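Local structure of transcription regulator AmtR (Mycobacterium smegmatis, 5E57) at residues E11-A16 with A43-H48; Q173-G178 with A196-R201. The protein probably binds DNA as a TetR-family transcriptional regulator linked to the control of nitrogen metabolism in mycobacteria. All coordinates share one frame; numbering follows the deposited sequence.

Interaction 1: E11-A16 with A43-H48; sequences EEILDA and ASLYHH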
ATOM      1  N   GLU A  11      26.333   7.869  -6.911  1.00 33.83           N
ATOM      2  CA  GLU A  11      25.660   6.777  -6.195  1.00 33.55           C
ATOM      3  C   GLU A  11      25.633   6.994  -4.680  1.00 30.24           C
ATOM      4  O   GLU A  11      24.692   6.600  -3.987  1.00 32.08           O
ATOM      5  CB  GLU A  11      26.340   5.458  -6.533  1.00 38.83           C
ATOM      6  CG  GLU A  11      25.848   4.860  -7.850  1.00 45.90           C
ATOM      7  CD  GLU A  11      26.613   3.595  -8.271  1.00 52.70           C
ATOM      8  OE1 GLU A  11      27.735   3.351  -7.759  1.00 52.63           O
ATOM      9  OE2 GLU A  11      26.081   2.840  -9.117  1.00 56.56           O
ATOM     10  N   GLU A  12      26.646   7.670  -4.166  1.00 30.55           N
ATOM     11  CA  GLU A  12      26.751   7.978  -2.742  1.00 35.30           C
ATOM     12  C   GLU A  12      25.690   9.041  -2.356  1.00 32.45           C
ATOM     13  O   GLU A  12      25.091   9.031  -1.288  1.00 27.74           O
ATOM     14  CB  GLU A  12      28.168   8.487  -2.465  1.00 41.67           C
ATOM     15  CG  GLU A  12      28.933   7.651  -1.463  1.00 51.81           C
ATOM     16  CD  GLU A  12      30.250   8.301  -1.085  1.00 53.57           C
ATOM     17  OE1 GLU A  12      31.051   8.448  -2.013  1.00 47.93           O
ATOM     18  OE2 GLU A  12      30.458   8.672   0.105  1.00 53.33           O
ATOM     19  N   ILE A  13      25.448   9.942  -3.283  1.00 27.79           N
ATOM     20  CA  ILE A  13      24.489  10.987  -3.068  1.00 27.59           C
ATOM     21  C   ILE A  13      23.121  10.357  -3.056  1.00 25.13           C
ATOM     22  O   ILE A  13      22.341  10.649  -2.132  1.00 26.50           O
ATOM     23  CB  ILE A  13      24.562  12.079  -4.142  1.00 25.63           C
ATOM     24  CG1 ILE A  13      25.867  12.844  -3.991  1.00 26.66           C
ATOM     25  CG2 ILE A  13      23.388  13.032  -3.995  1.00 26.82           C
ATOM     26  CD1 ILE A  13      26.250  13.580  -5.268  1.00 30.94           C
ATOM     27  N   LEU A  14      22.852   9.495  -4.029  1.00 24.18           N
ATOM     28  CA  LEU A  14      21.529   8.844  -4.122  1.00 25.43           C
ATOM     29  C   LEU A  14      21.276   7.999  -2.866  1.00 25.65           C
ATOM     30  O   LEU A  14      20.183   8.038  -2.283  1.00 23.78           O
ATOM     31  CB  LEU A  14      21.415   7.992  -5.391  1.00 28.77           C
ATOM     32  CG  LEU A  14      21.223   8.747  -6.738  1.00 26.70           C
ATOM     33  CD1 LEU A  14      21.446   7.749  -7.861  1.00 28.10           C
ATOM     34  CD2 LEU A  14      19.825   9.361  -6.822  1.00 27.80           C
ATOM     35  N   ASP A  15      22.294   7.245  -2.427  1.00 27.07           N
ATOM     36  CA  ASP A  15      22.137   6.402  -1.262  1.00 28.68           C
ATOM     37  C   ASP A  15      21.871   7.223  -0.001  1.00 27.80           C
ATOM     38  O   ASP A  15      21.045   6.823   0.843  1.00 27.60           O
ATOM     39  CB  ASP A  15      23.341   5.451  -1.048  1.00 31.31           C
ATOM     40  CG  ASP A  15      23.166   4.567   0.228  1.00 35.28           C
ATOM     41  OD1 ASP A  15      22.179   3.771   0.375  1.00 30.87           O
ATOM     42  OD2 ASP A  15      24.031   4.671   1.102  1.00 41.17           O
ATOM     43  N   ALA A  16      22.618   8.334   0.163  1.00 27.54           N
ATOM     44  CA  ALA A  16      22.467   9.182   1.295  1.00 23.92           C
ATOM     45  C   ALA A  16      21.072   9.854   1.308  1.00 22.80           C
ATOM     46  O   ALA A  16      20.433   9.925   2.354  1.00 20.86           O
ATOM     47  CB  ALA A  16      23.591  10.222   1.322  1.00 26.92           C
ATOM     48  N   ALA A  43      28.023  22.560  -2.904  1.00 30.46           N
ATOM     49  CA  ALA A  43      28.215  23.018  -4.290  1.00 31.19           C
ATOM     50  C   ALA A  43      28.693  21.886  -5.229  1.00 32.64           C
ATOM     51  O   ALA A  43      28.343  21.885  -6.435  1.00 33.68           O
ATOM     52  CB  ALA A  43      29.208  24.205  -4.306  1.00 29.83           C
ATOM     53  N   SER A  44      29.482  20.925  -4.705  1.00 31.99           N
ATOM     54  CA  SER A  44      29.913  19.791  -5.508  1.00 32.55           C
ATOM     55  C   SER A  44      28.707  18.922  -5.841  1.00 30.27           C
ATOM     56  O   SER A  44      28.547  18.385  -6.944  1.00 32.28           O
ATOM     57  CB  SER A  44      30.983  18.968  -4.809  1.00 36.71           C
ATOM     58  OG  SER A  44      30.441  18.341  -3.649  1.00 41.31           O
ATOM     59  N   LEU A  45      27.826  18.802  -4.888  1.00 31.54           N
ATOM     60  CA  LEU A  45      26.616  17.989  -5.109  1.00 31.46           C
ATOM     61  C   LEU A  45      25.816  18.460  -6.334  1.00 29.67           C
ATOM     62  O   LEU A  45      25.344  17.600  -7.102  1.00 24.31           O
ATOM     63  CB  LEU A  45      25.762  18.005  -3.850  1.00 32.88           C
ATOM     64  CG  LEU A  45      24.486  17.210  -3.793  1.00 33.79           C
ATOM     65  CD1 LEU A  45      24.025  17.176  -2.328  1.00 39.23           C
ATOM     66  CD2 LEU A  45      23.434  17.849  -4.637  1.00 31.57           C
ATOM     67  N   TYR A  46      25.753  19.780  -6.585  1.00 25.72           N
ATOM     68  CA  TYR A  46      24.923  20.271  -7.674  1.00 26.05           C
ATOM     69  C   TYR A  46      25.341  19.876  -9.017  1.00 26.05           C
ATOM     70  O   TYR A  46      24.530  19.991  -9.956  1.00 25.02           O
ATOM     71  CB  TYR A  46      24.670  21.800  -7.650  1.00 26.03           C
ATOM     72  CG  TYR A  46      24.107  22.258  -6.355  1.00 25.31           C
ATOM     73  CD1 TYR A  46      23.093  21.559  -5.748  1.00 24.39           C
ATOM     74  CD2 TYR A  46      24.605  23.358  -5.706  1.00 25.27           C
ATOM     75  CE1 TYR A  46      22.605  21.965  -4.530  1.00 25.68           C
ATOM     76  CE2 TYR A  46      24.111  23.775  -4.499  1.00 25.99           C
ATOM     77  CZ  TYR A  46      23.113  23.080  -3.903  1.00 24.75           C
ATOM     78  OH  TYR A  46      22.584  23.483  -2.671  1.00 23.19           O
ATOM     79  N   HIS A  47      26.581  19.410  -9.162  1.00 29.84           N
ATOM     80  CA  HIS A  47      27.070  19.001 -10.489  1.00 29.45           C
ATOM     81  C   HIS A  47      26.751  17.561 -10.759  1.00 31.30           C
ATOM     82  O   HIS A  47      26.940  17.104 -11.872  1.00 32.13           O
ATOM     83  CB  HIS A  47      28.554  19.318 -10.687  1.00 34.18           C
ATOM     84  CG  HIS A  47      28.845  20.779 -10.559  1.00 34.76           C
ATOM     85  ND1 HIS A  47      28.233  21.727 -11.351  1.00 31.03           N
ATOM     86  CD2 HIS A  47      29.571  21.456  -9.646  1.00 34.61           C
ATOM     87  CE1 HIS A  47      28.612  22.925 -10.955  1.00 32.40           C
ATOM     88  NE2 HIS A  47      29.423  22.788  -9.925  1.00 33.74           N
ATOM     89  N   HIS A  48      26.164  16.888  -9.765  1.00 29.81           N
ATOM     90  CA  HIS A  48      25.512  15.596  -9.999  1.00 28.24           C
ATOM     91  C   HIS A  48      23.991  15.745 -10.089  1.00 28.23           C
ATOM     92  O   HIS A  48      23.346  15.222 -10.991  1.00 25.70           O
ATOM     93  CB  HIS A  48      25.912  14.676  -8.888  1.00 30.45           C
ATOM     94  CG  HIS A  48      27.392  14.423  -8.837  1.00 30.90           C
ATOM     95  ND1 HIS A  48      28.064  13.726  -9.821  1.00 32.40           N
ATOM     96  CD2 HIS A  48      28.326  14.757  -7.917  1.00 31.63           C
ATOM     97  CE1 HIS A  48      29.347  13.626  -9.511  1.00 32.14           C
ATOM     98  NE2 HIS A  48      29.537  14.243  -8.358  1.00 34.09           N
TER
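Ile13 turns CG1 anti to its own carbonyl carbon (chi1 -69°), and the extended second torsion (chi2 160°) sends CD1 out from helix 9-23 to His48 and Leu45. The imidazole of His48 has the same choice of first torsion (chi1 -62°), which brings its CD2 corner up to that methyl. Ile13 CD1 lies 3.6 Å from His48 CD2 and 3.8 Å from His48 CB, so the methyl sits against CB and the CG-CD2 side of the ring. It approaches the imidazole obliquely, and the two side chains cross at about a right angle. On Leu45 the same methyl meets the branch point, with Ile13 CD1 4.3 Å from Leu45 CG, a looser contact. Helix 42-45 falls in the predicted helix-turn-helix, residues 30-49, where it would be the recognition helix of the TetR DNA-binding domain; helix 9-23 packs against Leu45 and, further on, His48. Leu45 also rests on Ile34 and Ala35 of helix 31-38, and Ile13 on Phe49, which makes Ile13 part of a small apolar core behind the motif. His48 is held in place by its backbone N, which bonds Leu45 O at 2.9 Å, after the bond from His47 N to Ser44 O. Tyr46 points away from helix 9-23, and its OH is hydrogen-bonded to Thr31 OG1 within the same motif.

Interaction 2: Q173-G178 with A196-R201; sequences QPWVIG and AATASR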
ATOM      1  N   GLN A 173       8.783 -13.461   0.605  1.00 23.08           N
ATOM      2  CA  GLN A 173       7.631 -12.576   0.472  1.00 22.99           C
ATOM      3  C   GLN A 173       7.174 -12.342  -0.985  1.00 21.67           C
ATOM      4  O   GLN A 173       5.967 -12.293  -1.271  1.00 22.07           O
ATOM      5  CB  GLN A 173       7.939 -11.239   1.115  1.00 25.09           C
ATOM      6  CG  GLN A 173       6.782 -10.246   1.050  1.00 27.47           C
ATOM      7  CD  GLN A 173       5.670 -10.621   1.951  1.00 34.79           C
ATOM      8  OE1 GLN A 173       5.653 -11.725   2.514  1.00 41.05           O
ATOM      9  NE2 GLN A 173       4.713  -9.692   2.137  1.00 36.86           N
ATOM     10  N   PRO A 174       8.118 -12.127  -1.895  1.00 21.88           N
ATOM     11  CA  PRO A 174       7.646 -11.999  -3.283  1.00 22.79           C
ATOM     12  C   PRO A 174       6.795 -13.163  -3.766  1.00 23.31           C
ATOM     13  O   PRO A 174       5.846 -12.945  -4.507  1.00 26.00           O
ATOM     14  CB  PRO A 174       8.935 -11.939  -4.080  1.00 22.29           C
ATOM     15  CG  PRO A 174       9.956 -11.362  -3.149  1.00 22.46           C
ATOM     16  CD  PRO A 174       9.556 -11.854  -1.770  1.00 22.33           C
ATOM     17  N   TRP A 175       7.134 -14.395  -3.359  1.00 25.47           N
ATOM     18  CA  TRP A 175       6.448 -15.578  -3.810  1.00 23.65           C
ATOM     19  C   TRP A 175       5.101 -15.674  -3.235  1.00 23.99           C
ATOM     20  O   TRP A 175       4.183 -16.193  -3.876  1.00 23.15           O
ATOM     21  CB  TRP A 175       7.283 -16.869  -3.572  1.00 25.45           C
ATOM     22  CG  TRP A 175       8.640 -16.795  -4.246  1.00 22.74           C
ATOM     23  CD1 TRP A 175       9.800 -16.241  -3.714  1.00 23.48           C
ATOM     24  CD2 TRP A 175       8.971 -17.181  -5.581  1.00 22.73           C
ATOM     25  NE1 TRP A 175      10.839 -16.318  -4.649  1.00 21.65           N
ATOM     26  CE2 TRP A 175      10.358 -16.917  -5.780  1.00 22.56           C
ATOM     27  CE3 TRP A 175       8.269 -17.810  -6.601  1.00 23.63           C
ATOM     28  CZ2 TRP A 175      11.011 -17.191  -7.010  1.00 24.52           C
ATOM     29  CZ3 TRP A 175       8.919 -18.078  -7.801  1.00 23.44           C
ATOM     30  CH2 TRP A 175      10.256 -17.771  -7.999  1.00 22.23           C
ATOM     31  N   VAL A 176       4.957 -15.167  -2.016  1.00 21.74           N
ATOM     32  CA  VAL A 176       3.661 -15.153  -1.357  1.00 21.17           C
ATOM     33  C   VAL A 176       2.738 -14.202  -2.089  1.00 20.53           C
ATOM     34  O   VAL A 176       1.548 -14.472  -2.282  1.00 21.48           O
ATOM     35  CB  VAL A 176       3.826 -14.714   0.113  1.00 24.49           C
ATOM     36  CG1 VAL A 176       2.482 -14.482   0.780  1.00 23.06           C
ATOM     37  CG2 VAL A 176       4.673 -15.738   0.887  1.00 26.87           C
ATOM     38  N   ILE A 177       3.315 -13.083  -2.483  1.00 20.43           N
ATOM     39  CA  ILE A 177       2.614 -12.096  -3.241  1.00 23.95           C
ATOM     40  C   ILE A 177       2.206 -12.639  -4.639  1.00 22.24           C
ATOM     41  O   ILE A 177       1.123 -12.362  -5.105  1.00 21.94           O
ATOM     42  CB  ILE A 177       3.517 -10.853  -3.406  1.00 22.84           C
ATOM     43  CG1 ILE A 177       3.658 -10.168  -2.041  1.00 23.81           C
ATOM     44  CG2 ILE A 177       2.972  -9.903  -4.472  1.00 23.00           C
ATOM     45  CD1 ILE A 177       2.432  -9.420  -1.637  1.00 23.47           C
ATOM     46  N   GLY A 178       3.115 -13.395  -5.242  1.00 19.48           N
ATOM     47  CA  GLY A 178       2.913 -14.014  -6.511  1.00 21.37           C
ATOM     48  C   GLY A 178       1.733 -14.939  -6.466  1.00 21.90           C
ATOM     49  O   GLY A 178       0.879 -14.853  -7.318  1.00 22.78           O
ATOM     50  N   ALA A 196       7.930 -22.771 -10.518  1.00 28.01           N
ATOM     51  CA  ALA A 196       9.178 -23.278 -11.081  1.00 28.71           C
ATOM     52  C   ALA A 196       9.426 -22.612 -12.442  1.00 26.45           C
ATOM     53  O   ALA A 196      10.553 -22.326 -12.799  1.00 24.46           O
ATOM     54  CB  ALA A 196       9.113 -24.804 -11.236  1.00 29.66           C
ATOM     55  N   ALA A 197       8.358 -22.425 -13.217  1.00 30.09           N
ATOM     56  CA  ALA A 197       8.477 -21.731 -14.547  1.00 30.26           C
ATOM     57  C   ALA A 197       9.061 -20.318 -14.351  1.00 27.76           C
ATOM     58  O   ALA A 197       9.996 -19.874 -15.030  1.00 28.55           O
ATOM     59  CB  ALA A 197       7.112 -21.644 -15.221  1.00 29.94           C
ATOM     60  N   THR A 198       8.513 -19.600 -13.376  1.00 28.90           N
ATOM     61  CA  THR A 198       8.984 -18.232 -13.114  1.00 25.35           C
ATOM     62  C   THR A 198      10.463 -18.276 -12.614  1.00 25.10           C
ATOM     63  O   THR A 198      11.328 -17.497 -13.043  1.00 22.40           O
ATOM     64  CB  THR A 198       8.043 -17.580 -12.111  1.00 23.62           C
ATOM     65  OG1 THR A 198       6.765 -17.347 -12.711  1.00 24.82           O
ATOM     66  CG2 THR A 198       8.631 -16.306 -11.626  1.00 27.33           C
ATOM     67  N   ALA A 199      10.776 -19.200 -11.714  1.00 27.92           N
ATOM     68  CA  ALA A 199      12.199 -19.368 -11.243  1.00 27.19           C
ATOM     69  C   ALA A 199      13.116 -19.460 -12.429  1.00 27.22           C
ATOM     70  O   ALA A 199      14.086 -18.749 -12.580  1.00 25.94           O
ATOM     71  CB  ALA A 199      12.296 -20.628 -10.447  1.00 30.13           C
ATOM     72  N   SER A 200      12.710 -20.320 -13.333  1.00 28.65           N
ATOM     73  CA  SER A 200      13.405 -20.500 -14.593  1.00 31.31           C
ATOM     74  C   SER A 200      13.551 -19.222 -15.456  1.00 29.04           C
ATOM     75  O   SER A 200      14.668 -18.800 -15.831  1.00 26.26           O
ATOM     76  CB  SER A 200      12.639 -21.564 -15.359  1.00 35.01           C
ATOM     77  OG  SER A 200      13.299 -21.849 -16.562  1.00 41.30           O
ATOM     78  N   ARG A 201      12.411 -18.578 -15.739  1.00 29.66           N
ATOM     79  CA  ARG A 201      12.402 -17.344 -16.551  1.00 27.72           C
ATOM     80  C   ARG A 201      13.298 -16.258 -15.960  1.00 26.35           C
ATOM     81  O   ARG A 201      13.946 -15.492 -16.670  1.00 22.59           O
ATOM     82  CB  ARG A 201      10.952 -16.792 -16.635  1.00 28.22           C
ATOM     83  CG  ARG A 201      10.034 -17.636 -17.482  1.00 29.38           C
ATOM     84  CD  ARG A 201       9.041 -16.781 -18.240  1.00 28.95           C
ATOM     85  NE  ARG A 201       9.749 -15.780 -19.072  1.00 31.56           N
ATOM     86  CZ  ARG A 201       9.135 -15.017 -19.969  1.00 30.50           C
ATOM     87  NH1 ARG A 201       7.831 -15.152 -20.171  1.00 26.08           N
ATOM     88  NH2 ARG A 201       9.830 -14.098 -20.630  1.00 31.20           N
TER
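The indole of Trp175 meets helix 191-202 with the far rim of its six-membered ring. At this edge, near the ring plane, lies the backbone N of Ala199, 4.0 Å from Trp175 CH2, and the CA of Ala199 follows at 4.1 Å. The methyl of Thr198 comes in obliquely beside it, Thr198 CG2 standing 4.2 Å from Trp175 CZ3. Ala199 adds its own methyl, with CB 4.3 Å from Trp175 CH2. The indole is also touched by Ile90 of helix 82-98 and by Val204, Pro206 and Pro207 of the loop after helix 191-202. Its reach follows from the torsions: CG is anti to the carbonyl carbon (chi1 -57°), and chi2 of 87° turns the ring plane across the CA-CB-CG plane, so that CH2 projects from the start of helix 173-183 across the gap between the two backbones to helix 191-202. Both helices belong to the C-terminal, all-helical part of the TetR fold, generally the ligand-binding and dimerization domain. Helix 173-183 also meets the second subunit, Ile177 packing on Leu151 of that chain. Thr198 turns its methyl to Trp175, while OG1 is hydrogen-bonded to His86 ND1 and weakly to Leu194 O. No hydrogen bond spans the two segments; with Ala199 N near the ring plane, its N-H is not placed for a pi interaction, and the contact rests on dispersion between an aromatic rim and the Ala199 backbone together with two methyls.

From the N terminus, helix 9-23 leads into helix 31-38 and then 42-45, from which the chain returns to the first helix: interaction 1 closes this short loop of 26 intervening residues within the probable DNA-binding domain. The chain then runs through helices 52-61 to 151-165 before interaction 2 opens at helix 173-183, and a second short loop of 17 residues, partly helical, is closed when helix 191-202 comes back beside it. The two loops follow in series, neither enclosing nor crossing the other. Their centres are about 35 Å apart, on opposite sides of the chain's centre, and their nearest atoms about 20 Å apart, so each ties together its own end of the molecule.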